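Local coordinates for Lmo1076 protein (Listeria monocytogenes serovar 1/2a, PDB 5JQC) that is a putative secreted autolysin, probably with amidase activity in cell-wall breakdown, represented by its stretch of three SH3-like GW domains, at residues 39-42 with 43-46; 122-125 with 126-129. One frame throughout, in Å; residues are numbered along the deposited sequence.

Interaction 1. Residues 39-42 with 43-46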
loop_
_atom_site.group_PDB
_atom_site.type_symbol
_atom_site.label_atom_id
_atom_site.label_comp_id
_atom_site.label_asym_id
_atom_site.label_seq_id
_atom_site.Cartn_x
_atom_site.Cartn_y
_atom_site.Cartn_z
ATOM N N SER A 39 4.013 -11.212 37.882
ATOM C CA SER A 39 5.080 -12.028 37.324
ATOM C C SER A 39 4.527 -13.130 36.431
ATOM O O SER A 39 5.235 -13.625 35.548
ATOM C CB SER A 39 5.922 -12.632 38.449
ATOM O OG SER A 39 5.189 -13.590 39.198
ATOM N N GLY A 40 3.279 -13.536 36.650
ATOM C CA GLY A 40 2.680 -14.592 35.864
ATOM C C GLY A 40 1.205 -14.338 35.674
ATOM O O GLY A 40 0.683 -13.328 36.151
ATOM N N ILE A 41 0.531 -15.235 34.956
ATOM C CA ILE A 41 -0.916 -15.169 34.852
ATOM C C ILE A 41 -1.494 -15.080 36.254
ATOM O O ILE A 41 -1.151 -15.880 37.132
ATOM C CB ILE A 41 -1.448 -16.401 34.108
ATOM C CG1 ILE A 41 -0.869 -16.463 32.694
ATOM C CG2 ILE A 41 -2.963 -16.388 34.050
ATOM C CD1 ILE A 41 -0.987 -17.836 32.057
ATOM N N TYR A 42 -2.384 -14.110 36.466
ATOM C CA TYR A 42 -2.833 -13.771 37.811
ATOM C C TYR A 42 -3.345 -14.984 38.586
ATOM O O TYR A 42 -4.091 -15.821 38.063
ATOM C CB TYR A 42 -3.913 -12.710 37.733
ATOM C CG TYR A 42 -4.565 -12.395 39.056
ATOM C CD1 TYR A 42 -3.844 -11.787 40.075
ATOM C CD2 TYR A 42 -5.910 -12.681 39.275
ATOM C CE1 TYR A 42 -4.441 -11.475 41.287
ATOM C CE2 TYR A 42 -6.524 -12.374 40.485
ATOM C CZ TYR A 42 -5.782 -11.770 41.488
ATOM O OH TYR A 42 -6.381 -11.467 42.693
ATOM N N ASN A 43 -2.901 -15.079 39.843
ATOM C CA ASN A 43 -3.432 -16.021 40.832
ATOM C C ASN A 43 -3.267 -17.480 40.399
ATOM O O ASN A 43 -4.115 -18.337 40.678
ATOM C CB ASN A 43 -4.895 -15.717 41.162
ATOM C CG ASN A 43 -5.344 -16.416 42.432
ATOM O OD1 ASN A 43 -4.555 -16.561 43.362
ATOM N ND2 ASN A 43 -6.591 -16.893 42.462
ATOM N N THR A 44 -2.157 -17.771 39.722
ATOM C CA THR A 44 -1.794 -19.134 39.367
ATOM C C THR A 44 -0.696 -19.700 40.260
ATOM O O THR A 44 -0.485 -20.920 40.264
ATOM C CB THR A 44 -1.355 -19.190 37.899
ATOM O OG1 THR A 44 -0.287 -18.259 37.694
ATOM C CG2 THR A 44 -2.516 -18.788 37.003
ATOM N N SER A 45 -0.009 -18.850 41.021
ATOM C CA SER A 45 0.988 -19.264 42.000
ATOM C C SER A 45 1.092 -18.171 43.059
ATOM O O SER A 45 0.463 -17.112 42.959
ATOM C CB SER A 45 2.352 -19.513 41.347
ATOM O OG SER A 45 2.854 -18.292 40.818
ATOM N N ALA A 46 1.900 -18.446 44.087
ATOM C CA ALA A 46 2.190 -17.428 45.091
ATOM C C ALA A 46 2.807 -16.190 44.449
ATOM O O ALA A 46 2.422 -15.056 44.762
ATOM C CB ALA A 46 3.118 -18.004 46.165
#

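Interaction 2. Residues 122-125 with 126-129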
loop_
_atom_site.group_PDB
_atom_site.type_symbol
_atom_site.label_atom_id
_atom_site.label_comp_id
_atom_site.label_asym_id
_atom_site.label_seq_id
_atom_site.Cartn_x
_atom_site.Cartn_y
_atom_site.Cartn_z
ATOM N N SER A 122 1.735 7.674 7.369
ATOM C CA SER A 122 3.082 7.118 7.511
ATOM C C SER A 122 3.100 5.596 7.546
ATOM O O SER A 122 4.155 4.990 7.326
ATOM C CB SER A 122 3.752 7.654 8.779
ATOM O OG SER A 122 3.116 7.159 9.944
ATOM N N GLU A 123 1.969 4.963 7.839
ATOM C CA GLU A 123 1.807 3.528 7.656
ATOM C C GLU A 123 0.394 3.292 7.154
ATOM O O GLU A 123 -0.436 4.206 7.138
ATOM C CB GLU A 123 2.042 2.740 8.954
ATOM C CG GLU A 123 3.313 3.086 9.693
ATOM C CD GLU A 123 4.517 2.417 9.098
ATOM O OE1 GLU A 123 4.335 1.516 8.244
ATOM O OE2 GLU A 123 5.641 2.788 9.494
ATOM N N VAL A 124 0.114 2.053 6.754
ATOM C CA VAL A 124 -1.265 1.636 6.518
ATOM C C VAL A 124 -2.085 2.129 7.710
ATOM O O VAL A 124 -1.714 1.884 8.866
ATOM C CB VAL A 124 -1.371 0.115 6.329
ATOM C CG1 VAL A 124 -2.822 -0.280 6.140
ATOM C CG2 VAL A 124 -0.557 -0.320 5.156
ATOM N N PRO A 125 -3.158 2.875 7.486
ATOM C CA PRO A 125 -3.849 3.522 8.607
ATOM C C PRO A 125 -4.446 2.508 9.573
ATOM O O PRO A 125 -4.988 1.479 9.167
ATOM C CB PRO A 125 -4.936 4.362 7.927
ATOM C CG PRO A 125 -4.943 3.953 6.482
ATOM C CD PRO A 125 -3.627 3.353 6.176
ATOM N N GLY A 126 -4.338 2.817 10.868
ATOM C CA GLY A 126 -4.831 1.978 11.942
ATOM C C GLY A 126 -3.796 1.008 12.473
ATOM O O GLY A 126 -3.934 0.517 13.602
ATOM N N THR A 127 -2.771 0.710 11.681
ATOM C CA THR A 127 -1.729 -0.187 12.146
ATOM C C THR A 127 -0.810 0.550 13.117
ATOM O O THR A 127 -0.904 1.766 13.312
ATOM C CB THR A 127 -0.942 -0.756 10.963
ATOM O OG1 THR A 127 -0.279 0.307 10.268
ATOM C CG2 THR A 127 -1.891 -1.451 9.996
ATOM N N VAL A 128 0.101 -0.203 13.732
ATOM C CA VAL A 128 0.956 0.380 14.755
ATOM C C VAL A 128 1.944 1.338 14.099
ATOM O O VAL A 128 2.494 1.055 13.024
ATOM C CB VAL A 128 1.661 -0.729 15.559
ATOM C CG1 VAL A 128 2.676 -1.483 14.699
ATOM C CG2 VAL A 128 2.319 -0.147 16.806
ATOM N N ASN A 129 2.128 2.503 14.730
ATOM C CA ASN A 129 2.990 3.589 14.270
ATOM C C ASN A 129 2.420 4.346 13.072
ATOM O O ASN A 129 3.143 5.107 12.425
ATOM C CB ASN A 129 4.401 3.076 13.945
ATOM C CG ASN A 129 5.118 2.561 15.169
ATOM O OD1 ASN A 129 5.069 3.189 16.225
ATOM N ND2 ASN A 129 5.763 1.402 15.048
#

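Interaction 1. Residues 39-42 with 43-46
Ile41 and Thr44 are the first and last residues of a type II beta turn that reverses the chain, with Tyr42 and Asn43 at its corners. Asn43 takes its corner with a positive phi. The backbone closure is loose: Thr44 N reaches Ile41 O at 3.4 Å, with an N-H...O angle of only 131°, a weak hydrogen bond. The same Thr44 N, like Ser45 N, is also hydrogen-bonded to Ser48 OG.

The Thr44 side chain makes the firmer link across the turn. OG1 sits between the backbone N and the carbonyl carbon of its own residue (chi1 56°), which aims the hydroxyl back across the turn to donate a 2.6 Å hydrogen bond to Ile41 O. It arrives in the carbonyl plane, with a C=O...OG1 angle of 147°. The methyl branch of the same threonine lies against the first residue: Thr44 CG2 comes within 3.8 Å of Ile41 CG2. At the corners, Asn43 CB stands over the centre of the Tyr42 ring, 3.8 Å from the centroid, in a CH-pi contact on one face. The amide of Asn43 is oblique to the ring, and its ND2 is hydrogen-bonded to Asp15 OD2.

The turn belongs to the loop between the short strands 36-37 and 53-54 of the first GW domain. The side chains of Ile41 and Thr44 rest on Thr71 of strand 62-71 and on Ile17, just ahead of strand 19-29, while Asn43 also pairs through its backbone with Asp15 in the N-terminal segment.

Interaction 2. Residues 122-125 with 126-129
Two hydrogen bonds from Thr127 converge on Val124 O and close a type II beta turn running from Val124 to Thr127. The backbone bond, from Thr127 N, is 3.2 Å long with an N-H...O angle of 157°, its donor tilted out of the carbonyl plane. The hydroxyl bond is shorter: Thr127 OG1 donates to Val124 O over 2.6 Å, in the carbonyl plane and on a lone pair. With chi1 at 63°, the threonine holds OG1 over its own backbone, so one residue grips the carbonyl through both main chain and side chain. Ser122 OG lies 3.2 Å from Asn129 O, and it is hydrogen-bonded to the backbone N of Lys131.

Van der Waals contacts surround the two hydrogen bonds. The nonpolar one is Thr127 CG2 on the buried Val124, 4.0 Å from its CB, with Val124 CG1 only slightly farther off. Beside the hydroxyl, Glu123 CB approaches Thr127 OG1 to 3.6 Å. With chi1 at -50°, Glu123 CG is anti to the carbonyl carbon and packs 3.4 Å from Asn129 O; the bend at chi2 comes beyond it, so the aliphatic part of the side chain, not the carboxylate, does the touching. Outside the turn, Val124 and Pro125 touch Tyr158 of strand 156-163, Val124 and Thr127 lean on Ile153 of strand 144-153, and Glu123 and Val124 meet Trp170 of strand 166-172.

Backbone shape completes the bend. Pro125 and Gly126 form the corners, and Gly126 has a positive phi, where a CB would run into Pro125 O. A Pro-Gly pair at the two corners is the classic sequence for a type II turn, here within the loop between strands 120-121 and 132-134 of an SH3-like GW domain.

How the interactions relate
Interactions 1 and 2 are the same structural element in two successive GW domains: a type II turn in the loop after the second strand, ending in a threonine whose hydroxyl reaches back to the carbonyl of the turn's first residue. They do not touch; their centres lie 34 Å apart and their nearest atoms about 23 Å. The corners differ, Tyr42 and Asn43 in residues 39-46 against Pro125 and Gly126 in 122-129, and the backbone closure is weak in interaction 1 but straighter and shorter in interaction 2. Each turn is packed onto its own domain. A bound di(hydroxyethyl)ether lies about 7 Å from Gly126 of interaction 2.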